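Long-range contacts in cellulase (Rhodothermus marinus, PDB 3B7M), which probably hydrolyses internal beta-1,4-glucosidic bonds in cellulose, as a family 12 glycoside hydrolase (endoglucanase) built on a beta-jelly-roll fold: residues A57-I62 with S192-F197; G90-A95 with N120-V125; A95-F100 with E114-L119; W142-A147 with I155-T160. One frame throughout, in Å; residues are numbered along the deposited sequence.

From the N terminus, 57-62 comes first and meets 192-197 far along the chain. Contact 1 closes a loop of 129 residues, and the other three contacts nest inside it. Contact 2 closes a shorter loop by pairing strands 91-101 and 112-122 at the open end of their hairpin. Contact 3 is nested inside contact 2, continues the same two strands toward the turn and shares Ala95 with it. Contact 4 follows in series and closes the hairpin of strands 140-148 and 152-159. No contacts cross. All four lie on one large sheet. Contact 1 meets contacts 2 and 3 because strand 189-199 neighbours strand 91-101. Contact 3 meets contact 4 through strands 112-122 and 152-159.

Contact 1: residues A57-I62 with S192-F197; sequences AAYPNI and SVQTGF
Strand 61-65 joins strand 189-199 of the large jelly-roll sheet here, with Ile62 opposite Thr195 in an antiparallel hydrogen-bonded pair. Ile62 N gives to Thr195 O at 2.9 Å, and Thr195 N returns a bond to Ile62 O. One step back, Asn61 and Gly196 form a non-hydrogen-bonded pair. Gly196 has no side chain, and Pro60 O comes within 3.4 Å of its CA. Pro60 O also accepts a bond from Phe197 N. Tyr59 has CG anti to the backbone N (chi1 178°), which carries its ring alongside the other strand. Tyr59 CE1 lies 3.6 Å from Gly196 C. Gln194 OE1 comes to the ring edge, 3.5 Å from Tyr59 CE2. Asn61 CB sits over one ring face. The Asn61 amide turns back on its own segment: ND2 bonds Tyr59 O at 2.9 Å, almost straight at 170° and in the amide plane. Ala57 and Ala58 both face Leu199 in a classic beta bulge. Asn61 ND2 finds its acceptor within the contact, while Tyr59 OH and Gln194 NE2 find theirs outside it, on Ala95 O and Gln63 OE1. Together these bonds probably help fix how the side chains are turned.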
loop_
_atom_site.group_PDB
_atom_site.type_symbol
_atom_site.label_atom_id
_atom_site.label_comp_id
_atom_site.label_asym_id
_atom_site.label_seq_id
_atom_site.Cartn_x
_atom_site.Cartn_y
_atom_site.Cartn_z
ATOM N N ALA A 57 6.906 -11.209 -3.689
ATOM C CA ALA A 57 8.097 -11.041 -4.511
ATOM C C ALA A 57 8.493 -9.571 -4.641
ATOM O O ALA A 57 9.670 -9.225 -4.565
ATOM C CB ALA A 57 7.864 -11.633 -5.884
ATOM N N ALA A 58 7.497 -8.706 -4.816
ATOM C CA ALA A 58 7.727 -7.309 -5.154
ATOM C C ALA A 58 6.499 -6.492 -4.807
ATOM O O ALA A 58 5.381 -7.032 -4.747
ATOM C CB ALA A 58 8.026 -7.179 -6.627
ATOM N N TYR A 59 6.705 -5.198 -4.591
ATOM C CA TYR A 59 5.597 -4.273 -4.355
ATOM C C TYR A 59 5.909 -2.950 -5.054
ATOM O O TYR A 59 6.291 -1.966 -4.392
ATOM C CB TYR A 59 5.374 -4.089 -2.844
ATOM C CG TYR A 59 4.264 -3.113 -2.439
ATOM C CD1 TYR A 59 2.976 -3.205 -2.971
ATOM C CD2 TYR A 59 4.506 -2.130 -1.481
ATOM C CE1 TYR A 59 1.956 -2.321 -2.573
ATOM C CE2 TYR A 59 3.504 -1.239 -1.075
ATOM C CZ TYR A 59 2.235 -1.341 -1.629
ATOM O OH TYR A 59 1.262 -0.458 -1.232
ATOM N N PRO A 60 5.793 -2.922 -6.403
ATOM C CA PRO A 60 6.032 -1.645 -7.084
ATOM C C PRO A 60 4.931 -0.701 -6.631
ATOM O O PRO A 60 3.783 -1.123 -6.498
ATOM C CB PRO A 60 5.862 -1.994 -8.564
ATOM C CG PRO A 60 4.959 -3.232 -8.562
ATOM C CD PRO A 60 5.413 -3.997 -7.350
ATOM N N ASN A 61 5.275 0.551 -6.350
ATOM C CA ASN A 61 4.332 1.418 -5.654
ATOM C C ASN A 61 4.552 2.894 -5.905
ATOM O O ASN A 61 5.625 3.309 -6.336
ATOM C CB ASN A 61 4.360 1.130 -4.143
ATOM C CG ASN A 61 5.635 1.599 -3.481
ATOM O OD1 ASN A 61 5.694 2.714 -2.982
ATOM N ND2 ASN A 61 6.667 0.759 -3.488
ATOM N N ILE A 62 3.522 3.687 -5.638
ATOM C CA ILE A 62 3.677 5.133 -5.577
ATOM C C ILE A 62 3.480 5.570 -4.125
ATOM O O ILE A 62 2.554 5.101 -3.452
ATOM C CB ILE A 62 2.722 5.869 -6.558
ATOM C CG1 ILE A 62 2.906 7.393 -6.466
ATOM C CG2 ILE A 62 1.268 5.412 -6.362
ATOM C CD1 ILE A 62 2.330 8.169 -7.679
ATOM N N SER A 192 4.153 7.511 6.089
ATOM C CA SER A 192 3.939 7.498 4.651
ATOM C C SER A 192 2.674 6.760 4.254
ATOM O O SER A 192 2.140 5.942 5.024
ATOM C CB SER A 192 5.136 6.856 3.938
ATOM O OG SER A 192 5.384 5.562 4.449
ATOM N N VAL A 193 2.216 7.056 3.040
ATOM C CA VAL A 193 1.071 6.383 2.444
ATOM C C VAL A 193 1.513 5.935 1.070
ATOM O O VAL A 193 1.939 6.768 0.251
ATOM C CB VAL A 193 -0.136 7.327 2.267
ATOM C CG1 VAL A 193 -1.246 6.624 1.459
ATOM C CG2 VAL A 193 -0.657 7.812 3.628
ATOM N N GLN A 194 1.406 4.635 0.812
ATOM C CA GLN A 194 1.766 4.074 -0.490
ATOM C C GLN A 194 0.596 3.302 -1.051
ATOM O O GLN A 194 -0.217 2.790 -0.286
ATOM C CB GLN A 194 2.909 3.075 -0.349
ATOM C CG GLN A 194 4.010 3.461 0.595
ATOM C CD GLN A 194 5.074 2.409 0.655
ATOM O OE1 GLN A 194 4.806 1.261 0.971
ATOM N NE2 GLN A 194 6.297 2.791 0.345
ATOM N N THR A 195 0.527 3.187 -2.378
ATOM C CA THR A 195 -0.331 2.182 -2.984
ATOM C C THR A 195 0.386 1.551 -4.182
ATOM O O THR A 195 1.269 2.165 -4.781
ATOM C CB THR A 195 -1.687 2.742 -3.407
ATOM O OG1 THR A 195 -2.614 1.658 -3.554
ATOM C CG2 THR A 195 -1.575 3.525 -4.736
ATOM N N GLY A 196 -0.003 0.326 -4.511
ATOM C CA GLY A 196 0.554 -0.390 -5.645
ATOM C C GLY A 196 0.116 -1.843 -5.598
ATOM O O GLY A 196 -0.958 -2.152 -5.086
ATOM N N PHE A 197 0.946 -2.727 -6.142
ATOM C CA PHE A 197 0.577 -4.107 -6.297
ATOM C C PHE A 197 1.605 -4.999 -5.618
ATOM O O PHE A 197 2.791 -4.916 -5.921
ATOM C CB PHE A 197 0.446 -4.447 -7.788
ATOM C CG PHE A 197 -0.421 -3.474 -8.555
ATOM C CD1 PHE A 197 -1.798 -3.610 -8.571
ATOM C CD2 PHE A 197 0.147 -2.408 -9.240
ATOM C CE1 PHE A 197 -2.602 -2.711 -9.279
ATOM C CE2 PHE A 197 -0.644 -1.498 -9.932
ATOM C CZ PHE A 197 -2.020 -1.649 -9.949
#

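Contact 2: residues G90-A95 with N120-V125; sequences GRWNAA and NKNGDV
Trp92 with Asn122 and Ala94 with Asn120 are antiparallel hydrogen-bonded pairs, on strands whose axes approach to 4.5 Å and run 177° apart. Ala94 N to Asn120 O is 2.9 Å, Asn122 N to Trp92 O is 3.1 Å, and the bond from Trp92 N to Asn122 O is weak. The Trp92 side chain has CG between the backbone N and the carbonyl carbon (chi1 52°). This folds the indole back over the partner strand. One face of the ring receives Asn122 CB, 3.5 Å from Trp92 CE2. Lys121 CA makes a CH-pi contact, 4.3 Å from the centroid of the Trp92 six-membered ring. Trp92 NE1 bonds Thr89 O. The contact lies at the end of the hairpin of strands 91-101 and 112-122 that is away from its turn. Past Gly123, whose phi is positive, the chain curls back toward Arg91. Arg91 NH1 and Asp124 OD1 form a long salt bridge of 3.3 Å. It uses the syn lone pair of OD1 and lies near the guanidinium plane; the guanidinium and carboxylate planes are 73° apart. Arg91 NH2 bonds Gly53 O. Val125 CG1 packs 3.8 Å from Arg91 CB. Lys121 NZ reaches Val125 O at 2.8 Å.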
loop_
_atom_site.group_PDB
_atom_site.type_symbol
_atom_site.label_atom_id
_atom_site.label_comp_id
_atom_site.label_asym_id
_atom_site.label_seq_id
_atom_site.Cartn_x
_atom_site.Cartn_y
_atom_site.Cartn_z
ATOM N N GLY A 90 -2.201 -14.399 -12.906
ATOM C CA GLY A 90 -1.171 -14.218 -11.897
ATOM C C GLY A 90 -1.709 -14.245 -10.486
ATOM O O GLY A 90 -2.899 -14.474 -10.261
ATOM N N ARG A 91 -0.816 -14.034 -9.530
ATOM C CA ARG A 91 -1.201 -13.954 -8.129
ATOM C C ARG A 91 -0.639 -12.645 -7.634
ATOM O O ARG A 91 0.578 -12.462 -7.616
ATOM C CB ARG A 91 -0.662 -15.144 -7.315
ATOM C CG ARG A 91 -1.301 -16.501 -7.670
ATOM C CD ARG A 91 -0.912 -17.624 -6.676
ATOM N NE ARG A 91 0.523 -17.676 -6.526
ATOM C CZ ARG A 91 1.207 -17.578 -5.388
ATOM N NH1 ARG A 91 0.621 -17.509 -4.196
ATOM N NH2 ARG A 91 2.516 -17.602 -5.468
ATOM N N TRP A 92 -1.536 -11.733 -7.265
ATOM C CA TRP A 92 -1.178 -10.366 -6.907
ATOM C C TRP A 92 -2.321 -9.740 -6.111
ATOM O O TRP A 92 -3.446 -10.238 -6.149
ATOM C CB TRP A 92 -0.920 -9.517 -8.176
ATOM C CG TRP A 92 -2.048 -9.589 -9.191
ATOM C CD1 TRP A 92 -2.136 -10.440 -10.256
ATOM C CD2 TRP A 92 -3.254 -8.801 -9.211
ATOM N NE1 TRP A 92 -3.320 -10.226 -10.944
ATOM C CE2 TRP A 92 -4.024 -9.236 -10.314
ATOM C CE3 TRP A 92 -3.752 -7.763 -8.406
ATOM C CZ2 TRP A 92 -5.259 -8.679 -10.632
ATOM C CZ3 TRP A 92 -4.975 -7.212 -8.718
ATOM C CH2 TRP A 92 -5.719 -7.670 -9.821
ATOM N N ASN A 93 -2.034 -8.648 -5.398
ATOM C CA ASN A 93 -3.097 -7.805 -4.868
ATOM C C ASN A 93 -2.905 -6.353 -5.273
ATOM O O ASN A 93 -1.835 -5.970 -5.734
ATOM C CB ASN A 93 -3.263 -7.955 -3.339
ATOM C CG ASN A 93 -2.089 -7.380 -2.551
ATOM O OD1 ASN A 93 -1.765 -7.853 -1.453
ATOM N ND2 ASN A 93 -1.456 -6.365 -3.095
ATOM N N ALA A 94 -3.951 -5.557 -5.105
ATOM C CA ALA A 94 -3.864 -4.117 -5.253
ATOM C C ALA A 94 -4.160 -3.555 -3.862
ATOM O O ALA A 94 -5.268 -3.713 -3.341
ATOM C CB ALA A 94 -4.871 -3.629 -6.292
ATOM N N ALA A 95 -3.158 -2.925 -3.247
ATOM C CA ALA A 95 -3.235 -2.642 -1.825
ATOM C C ALA A 95 -2.525 -1.352 -1.460
ATOM O O ALA A 95 -1.411 -1.088 -1.945
ATOM C CB ALA A 95 -2.631 -3.823 -1.036
ATOM N N ASN A 120 -8.394 -5.132 -4.361
ATOM C CA ASN A 120 -8.565 -6.160 -5.380
ATOM C C ASN A 120 -7.441 -7.171 -5.271
ATOM O O ASN A 120 -6.419 -6.908 -4.628
ATOM C CB ASN A 120 -8.579 -5.523 -6.785
ATOM C CG ASN A 120 -9.532 -6.228 -7.767
ATOM O OD1 ASN A 120 -10.173 -5.583 -8.597
ATOM N ND2 ASN A 120 -9.622 -7.533 -7.671
ATOM N N LYS A 121 -7.643 -8.329 -5.897
ATOM C CA LYS A 121 -6.630 -9.376 -6.004
ATOM C C LYS A 121 -7.015 -10.399 -7.071
ATOM O O LYS A 121 -8.139 -10.411 -7.566
ATOM C CB LYS A 121 -6.435 -10.103 -4.662
ATOM C CG LYS A 121 -7.678 -10.861 -4.149
ATOM C CD LYS A 121 -7.457 -11.378 -2.738
ATOM C CE LYS A 121 -8.496 -12.431 -2.366
ATOM N NZ LYS A 121 -8.135 -13.128 -1.096
ATOM N N ASN A 122 -6.064 -11.266 -7.397
ATOM C CA ASN A 122 -6.314 -12.430 -8.233
ATOM C C ASN A 122 -5.507 -13.623 -7.716
ATOM O O ASN A 122 -4.372 -13.466 -7.231
ATOM C CB ASN A 122 -5.951 -12.138 -9.689
ATOM C CG ASN A 122 -6.472 -13.196 -10.643
ATOM O OD1 ASN A 122 -5.708 -14.011 -11.173
ATOM N ND2 ASN A 122 -7.776 -13.204 -10.851
ATOM N N GLY A 123 -6.086 -14.817 -7.839
ATOM C CA GLY A 123 -5.447 -16.021 -7.334
ATOM C C GLY A 123 -5.687 -16.173 -5.853
ATOM O O GLY A 123 -6.470 -15.436 -5.249
ATOM N N ASP A 124 -4.976 -17.112 -5.251
ATOM C CA ASP A 124 -5.302 -17.572 -3.908
ATOM C C ASP A 124 -4.685 -16.736 -2.768
ATOM O O ASP A 124 -4.564 -17.225 -1.641
ATOM C CB ASP A 124 -4.837 -19.023 -3.783
ATOM C CG ASP A 124 -3.343 -19.188 -4.104
ATOM O OD1 ASP A 124 -2.593 -18.185 -4.003
ATOM O OD2 ASP A 124 -2.917 -20.314 -4.460
ATOM N N VAL A 125 -4.303 -15.493 -3.038
ATOM C CA VAL A 125 -3.495 -14.735 -2.062
ATOM C C VAL A 125 -4.283 -14.209 -0.873
ATOM O O VAL A 125 -5.373 -13.659 -1.032
ATOM C CB VAL A 125 -2.657 -13.609 -2.725
ATOM C CG1 VAL A 125 -1.676 -14.213 -3.726
ATOM C CG2 VAL A 125 -3.542 -12.598 -3.409
#

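Contact 3: residues A95-F100 with E114-L119; sequences AYDIFF and ELMIWL
Tyr96 and Ile98 pack tightly against Ile117 and Leu115 on one face of the two strands. Each pair is held by two backbone hydrogen bonds, among them Ile98 N to Leu115 O at 2.7 Å. Tyr96 CB lies 4.0 Å from Ile117 CB. Phe100 meets Leu115 with its ring edge, CE1 to CB 3.9 Å. Helix 171-181 packs on this face, touching Phe100, Leu115 and Ile117. The strands 91-101 and 112-122 form a central hairpin of the jelly roll. Their other face, bearing Asp97, Phe99, Glu114 and Trp118, probably lines the concave cleft known for family 12 enzymes. It becomes more open toward Phe99 and Glu114, both partly exposed. These two side chains lie side by side, with Phe99 CE1 3.5 Å from Glu114 CD and the planes 39° apart. The Asp97 and Glu114 carboxylates cross obliquely, with Glu114 OE2 2.8 Å from Asp97 OD2, a close pair of acceptors and not a hydrogen bond. Further along, Ala95 CB sits over the Trp118 ring, 4.2 Å from the centroid of its five-membered ring, and 4.0 Å from Met116 CE.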
loop_
_atom_site.group_PDB
_atom_site.type_symbol
_atom_site.label_atom_id
_atom_site.label_comp_id
_atom_site.label_asym_id
_atom_site.label_seq_id
_atom_site.Cartn_x
_atom_site.Cartn_y
_atom_site.Cartn_z
ATOM N N ALA A 95 -3.158 -2.925 -3.247
ATOM C CA ALA A 95 -3.235 -2.642 -1.825
ATOM C C ALA A 95 -2.525 -1.352 -1.460
ATOM O O ALA A 95 -1.411 -1.088 -1.945
ATOM C CB ALA A 95 -2.631 -3.823 -1.036
ATOM N N TYR A 96 -3.184 -0.540 -0.632
ATOM C CA TYR A 96 -2.509 0.520 0.124
ATOM C C TYR A 96 -1.647 -0.048 1.234
ATOM O O TYR A 96 -1.969 -1.099 1.807
ATOM C CB TYR A 96 -3.517 1.461 0.772
ATOM C CG TYR A 96 -4.038 2.507 -0.173
ATOM C CD1 TYR A 96 -5.039 2.200 -1.091
ATOM C CD2 TYR A 96 -3.525 3.799 -0.163
ATOM C CE1 TYR A 96 -5.514 3.160 -1.969
ATOM C CE2 TYR A 96 -4.000 4.762 -1.043
ATOM C CZ TYR A 96 -5.003 4.426 -1.936
ATOM O OH TYR A 96 -5.493 5.360 -2.826
ATOM N N ASP A 97 -0.568 0.666 1.546
ATOM C CA ASP A 97 0.294 0.344 2.671
ATOM C C ASP A 97 0.604 1.656 3.398
ATOM O O ASP A 97 1.139 2.600 2.800
ATOM C CB ASP A 97 1.578 -0.312 2.159
ATOM C CG ASP A 97 2.210 -1.286 3.159
ATOM O OD1 ASP A 97 1.701 -1.460 4.287
ATOM O OD2 ASP A 97 3.238 -1.890 2.784
ATOM N N ILE A 98 0.230 1.731 4.668
ATOM C CA ILE A 98 0.419 2.934 5.469
ATOM C C ILE A 98 1.296 2.605 6.682
ATOM O O ILE A 98 1.005 1.652 7.427
ATOM C CB ILE A 98 -0.930 3.531 5.935
ATOM C CG1 ILE A 98 -1.907 3.643 4.738
ATOM C CG2 ILE A 98 -0.706 4.892 6.565
ATOM C CD1 ILE A 98 -3.310 4.129 5.084
ATOM N N PHE A 99 2.366 3.377 6.877
ATOM C CA PHE A 99 3.317 3.076 7.953
ATOM C C PHE A 99 3.296 4.057 9.122
ATOM O O PHE A 99 3.265 5.278 8.923
ATOM C CB PHE A 99 4.732 2.936 7.396
ATOM C CG PHE A 99 4.935 1.677 6.612
ATOM C CD1 PHE A 99 5.190 0.468 7.268
ATOM C CD2 PHE A 99 4.853 1.685 5.221
ATOM C CE1 PHE A 99 5.367 -0.713 6.542
ATOM C CE2 PHE A 99 5.036 0.508 4.485
ATOM C CZ PHE A 99 5.292 -0.688 5.144
ATOM N N PHE A 100 3.303 3.498 10.335
ATOM C CA PHE A 100 3.303 4.259 11.580
ATOM C C PHE A 100 4.495 3.857 12.415
ATOM O O PHE A 100 4.866 2.683 12.442
ATOM C CB PHE A 100 2.048 3.978 12.405
ATOM C CG PHE A 100 0.769 4.235 11.669
ATOM C CD1 PHE A 100 0.226 3.267 10.835
ATOM C CD2 PHE A 100 0.111 5.444 11.801
ATOM C CE1 PHE A 100 -0.972 3.505 10.149
ATOM C CE2 PHE A 100 -1.081 5.682 11.116
ATOM C CZ PHE A 100 -1.616 4.699 10.299
ATOM N N GLU A 114 1.987 -1.372 10.331
ATOM C CA GLU A 114 1.743 -1.334 8.914
ATOM C C GLU A 114 0.254 -1.566 8.746
ATOM O O GLU A 114 -0.268 -2.585 9.209
ATOM C CB GLU A 114 2.547 -2.460 8.262
ATOM C CG GLU A 114 2.394 -2.590 6.766
ATOM C CD GLU A 114 3.381 -3.587 6.128
ATOM O OE1 GLU A 114 4.236 -4.188 6.839
ATOM O OE2 GLU A 114 3.294 -3.772 4.893
ATOM N N LEU A 115 -0.426 -0.611 8.118
ATOM C CA LEU A 115 -1.852 -0.742 7.830
ATOM C C LEU A 115 -2.080 -0.856 6.328
ATOM O O LEU A 115 -1.724 0.046 5.567
ATOM C CB LEU A 115 -2.641 0.439 8.400
ATOM C CG LEU A 115 -4.165 0.321 8.540
ATOM C CD1 LEU A 115 -4.665 1.147 9.720
ATOM C CD2 LEU A 115 -4.886 0.744 7.271
ATOM N N MET A 116 -2.673 -1.973 5.929
ATOM C CA MET A 116 -2.957 -2.278 4.529
ATOM C C MET A 116 -4.450 -2.208 4.212
ATOM O O MET A 116 -5.297 -2.551 5.039
ATOM C CB MET A 116 -2.443 -3.672 4.155
ATOM C CG MET A 116 -0.965 -3.928 4.472
ATOM S SD MET A 116 -0.321 -5.316 3.513
ATOM C CE MET A 116 -0.051 -4.504 1.934
ATOM N N ILE A 117 -4.759 -1.761 3.005
ATOM C CA ILE A 117 -6.131 -1.742 2.523
ATOM C C ILE A 117 -6.112 -2.390 1.163
ATOM O O ILE A 117 -5.519 -1.856 0.226
ATOM C CB ILE A 117 -6.671 -0.314 2.455
ATOM C CG1 ILE A 117 -6.518 0.365 3.823
ATOM C CG2 ILE A 117 -8.126 -0.283 1.932
ATOM C CD1 ILE A 117 -6.860 1.865 3.833
ATOM N N TRP A 118 -6.737 -3.561 1.076
ATOM C CA TRP A 118 -6.771 -4.357 -0.137
ATOM C C TRP A 118 -8.054 -4.039 -0.888
ATOM O O TRP A 118 -9.154 -4.187 -0.344
ATOM C CB TRP A 118 -6.764 -5.855 0.208
ATOM C CG TRP A 118 -5.486 -6.389 0.807
ATOM C CD1 TRP A 118 -4.636 -5.740 1.657
ATOM C CD2 TRP A 118 -4.958 -7.716 0.649
ATOM N NE1 TRP A 118 -3.596 -6.570 2.014
ATOM C CE2 TRP A 118 -3.772 -7.788 1.409
ATOM C CE3 TRP A 118 -5.356 -8.837 -0.091
ATOM C CZ2 TRP A 118 -2.984 -8.940 1.462
ATOM C CZ3 TRP A 118 -4.576 -9.987 -0.031
ATOM C CH2 TRP A 118 -3.398 -10.026 0.739
ATOM N N LEU A 119 -7.898 -3.618 -2.136
ATOM C CA LEU A 119 -9.020 -3.237 -2.983
ATOM C C LEU A 119 -9.387 -4.329 -3.986
ATOM O O LEU A 119 -10.544 -4.423 -4.424
ATOM C CB LEU A 119 -8.692 -1.933 -3.724
ATOM C CG LEU A 119 -8.438 -0.706 -2.831
ATOM C CD1 LEU A 119 -8.169 0.513 -3.698
ATOM C CD2 LEU A 119 -9.632 -0.449 -1.915
#

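Contact 4: residues W142-A147 with I155-T160; sequences WEVWYA and ISYVRT
Trp142 lays one face of its indole against the side chain of Arg159. Arg159 CG sits 3.8 Å from the centroid of the Trp142 six-membered ring, a CH-pi contact made by the aliphatic part of the arginine. The guanidinium stands nearly upright to the ring, the planes 86° apart, and its NH1 bonds Thr161 O. On the same face of the sheet, Val144 and Tyr157 lie side by side and point the same way, with Val144 CG2 3.8 Å from Tyr157 CE2. Ile155 CG1 comes to the edge of the Tyr146 ring, 3.9 Å from CD1. On the other face, Trp145 NE1 bonds Glu143 OE1 at 3.1 Å. The oxygen lies in the indole plane, yet it is met from above its own carboxylate plane. Val158 CG2 touches the same indole, 3.8 Å from Trp145 CD1. Glu143 OE2 makes a salt bridge with Arg131. Four backbone bonds join this antiparallel hairpin, at the Glu143-Val158 and Trp145-Ser156 pairs. Strand 152-159 lies between strands 112-122 and 140-148, and strand 130-137 flanks the far side of 140-148. Phe174 of helix 171-181 meets both Trp142 and Tyr157 edge-to-face, and Tyr157 OH bonds Asp177 of that helix.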
loop_
_atom_site.group_PDB
_atom_site.type_symbol
_atom_site.label_atom_id
_atom_site.label_comp_id
_atom_site.label_asym_id
_atom_site.label_seq_id
_atom_site.Cartn_x
_atom_site.Cartn_y
_atom_site.Cartn_z
ATOM N N TRP A 142 -15.465 -4.599 5.090
ATOM C CA TRP A 142 -14.050 -4.994 5.083
ATOM C C TRP A 142 -13.830 -6.123 6.076
ATOM O O TRP A 142 -14.374 -6.075 7.180
ATOM C CB TRP A 142 -13.178 -3.803 5.493
ATOM C CG TRP A 142 -13.446 -2.572 4.700
ATOM C CD1 TRP A 142 -14.448 -1.657 4.903
ATOM C CD2 TRP A 142 -12.725 -2.126 3.552
ATOM N NE1 TRP A 142 -14.389 -0.668 3.948
ATOM C CE2 TRP A 142 -13.340 -0.934 3.107
ATOM C CE3 TRP A 142 -11.606 -2.613 2.859
ATOM C CZ2 TRP A 142 -12.874 -0.220 2.004
ATOM C CZ3 TRP A 142 -11.151 -1.907 1.748
ATOM C CH2 TRP A 142 -11.780 -0.718 1.339
ATOM N N GLU A 143 -13.054 -7.135 5.682
ATOM C CA GLU A 143 -12.525 -8.108 6.632
ATOM C C GLU A 143 -11.286 -7.499 7.266
ATOM O O GLU A 143 -10.473 -6.876 6.569
ATOM C CB GLU A 143 -12.072 -9.403 5.954
ATOM C CG GLU A 143 -13.070 -10.131 5.103
ATOM C CD GLU A 143 -12.450 -11.376 4.455
ATOM O OE1 GLU A 143 -11.245 -11.332 4.050
ATOM O OE2 GLU A 143 -13.176 -12.394 4.347
ATOM N N VAL A 144 -11.135 -7.705 8.570
ATOM C CA VAL A 144 -9.995 -7.199 9.308
ATOM C C VAL A 144 -9.115 -8.396 9.639
ATOM O O VAL A 144 -9.591 -9.396 10.176
ATOM C CB VAL A 144 -10.419 -6.465 10.615
ATOM C CG1 VAL A 144 -9.205 -5.831 11.313
ATOM C CG2 VAL A 144 -11.475 -5.390 10.312
ATOM N N TRP A 145 -7.836 -8.276 9.292
ATOM C CA TRP A 145 -6.839 -9.283 9.585
ATOM C C TRP A 145 -5.782 -8.632 10.461
ATOM O O TRP A 145 -5.436 -7.456 10.269
ATOM C CB TRP A 145 -6.194 -9.812 8.299
ATOM C CG TRP A 145 -7.152 -10.504 7.359
ATOM C CD1 TRP A 145 -8.118 -9.917 6.584
ATOM C CD2 TRP A 145 -7.236 -11.910 7.108
ATOM N NE1 TRP A 145 -8.788 -10.870 5.864
ATOM C CE2 TRP A 145 -8.265 -12.103 6.163
ATOM C CE3 TRP A 145 -6.542 -13.024 7.591
ATOM C CZ2 TRP A 145 -8.617 -13.367 5.687
ATOM C CZ3 TRP A 145 -6.899 -14.286 7.116
ATOM C CH2 TRP A 145 -7.926 -14.444 6.174
ATOM N N TYR A 146 -5.260 -9.397 11.409
ATOM C CA TYR A 146 -4.259 -8.877 12.324
ATOM C C TYR A 146 -3.127 -9.870 12.555
ATOM O O TYR A 146 -3.364 -11.058 12.788
ATOM C CB TYR A 146 -4.898 -8.462 13.656
ATOM C CG TYR A 146 -3.903 -7.920 14.655
ATOM C CD1 TYR A 146 -3.285 -6.691 14.441
ATOM C CD2 TYR A 146 -3.568 -8.640 15.811
ATOM C CE1 TYR A 146 -2.366 -6.180 15.339
ATOM C CE2 TYR A 146 -2.635 -8.129 16.732
ATOM C CZ TYR A 146 -2.045 -6.896 16.480
ATOM O OH TYR A 146 -1.121 -6.355 17.349
ATOM N N ALA A 147 -1.900 -9.354 12.482
ATOM C CA ALA A 147 -0.691 -10.122 12.750
ATOM C C ALA A 147 0.161 -9.388 13.763
ATOM O O ALA A 147 0.460 -8.191 13.607
ATOM C CB ALA A 147 0.101 -10.343 11.477
ATOM N N ILE A 155 -1.942 -4.743 10.151
ATOM C CA ILE A 155 -3.404 -4.703 10.139
ATOM C C ILE A 155 -3.827 -4.567 8.687
ATOM O O ILE A 155 -3.393 -3.633 8.003
ATOM C CB ILE A 155 -3.987 -3.511 10.970
ATOM C CG1 ILE A 155 -3.285 -3.368 12.330
ATOM C CG2 ILE A 155 -5.514 -3.651 11.164
ATOM C CD1 ILE A 155 -2.349 -2.154 12.441
ATOM N N SER A 156 -4.638 -5.508 8.204
ATOM C CA SER A 156 -5.110 -5.488 6.821
ATOM C C SER A 156 -6.624 -5.448 6.759
ATOM O O SER A 156 -7.295 -6.236 7.427
ATOM C CB SER A 156 -4.624 -6.716 6.056
ATOM O OG SER A 156 -3.216 -6.858 6.115
ATOM N N TYR A 157 -7.147 -4.521 5.956
ATOM C CA TYR A 157 -8.576 -4.416 5.664
ATOM C C TYR A 157 -8.770 -4.862 4.229
ATOM O O TYR A 157 -8.149 -4.310 3.316
ATOM C CB TYR A 157 -9.053 -2.969 5.843
ATOM C CG TYR A 157 -8.946 -2.471 7.272
ATOM C CD1 TYR A 157 -7.734 -1.977 7.778
ATOM C CD2 TYR A 157 -10.054 -2.498 8.117
ATOM C CE1 TYR A 157 -7.640 -1.523 9.104
ATOM C CE2 TYR A 157 -9.977 -2.053 9.435
ATOM C CZ TYR A 157 -8.768 -1.577 9.928
ATOM O OH TYR A 157 -8.705 -1.129 11.228
ATOM N N VAL A 158 -9.594 -5.884 4.030
ATOM C CA VAL A 158 -9.802 -6.472 2.706
ATOM C C VAL A 158 -11.255 -6.257 2.307
ATOM O O VAL A 158 -12.163 -6.802 2.932
ATOM C CB VAL A 158 -9.452 -7.988 2.692
ATOM C CG1 VAL A 158 -9.563 -8.567 1.300
ATOM C CG2 VAL A 158 -8.039 -8.217 3.237
ATOM N N ARG A 159 -11.459 -5.430 1.288
ATOM C CA ARG A 159 -12.789 -5.152 0.748
ATOM C C ARG A 159 -13.486 -6.429 0.321
ATOM O O ARG A 159 -12.961 -7.162 -0.493
ATOM C CB ARG A 159 -12.664 -4.222 -0.452
ATOM C CG ARG A 159 -13.767 -3.168 -0.513
ATOM C CD ARG A 159 -13.604 -2.301 -1.726
ATOM N NE ARG A 159 -14.491 -1.131 -1.704
ATOM C CZ ARG A 159 -15.686 -1.080 -2.294
ATOM N NH1 ARG A 159 -16.160 -2.140 -2.948
ATOM N NH2 ARG A 159 -16.409 0.035 -2.227
ATOM N N THR A 160 -14.665 -6.697 0.871
ATOM C CA THR A 160 -15.395 -7.933 0.525
ATOM C C THR A 160 -15.938 -7.861 -0.894
ATOM O O THR A 160 -16.145 -8.890 -1.536
ATOM C CB THR A 160 -16.555 -8.225 1.492
ATOM O OG1 THR A 160 -17.453 -7.112 1.484
ATOM C CG2 THR A 160 -16.041 -8.396 2.892
#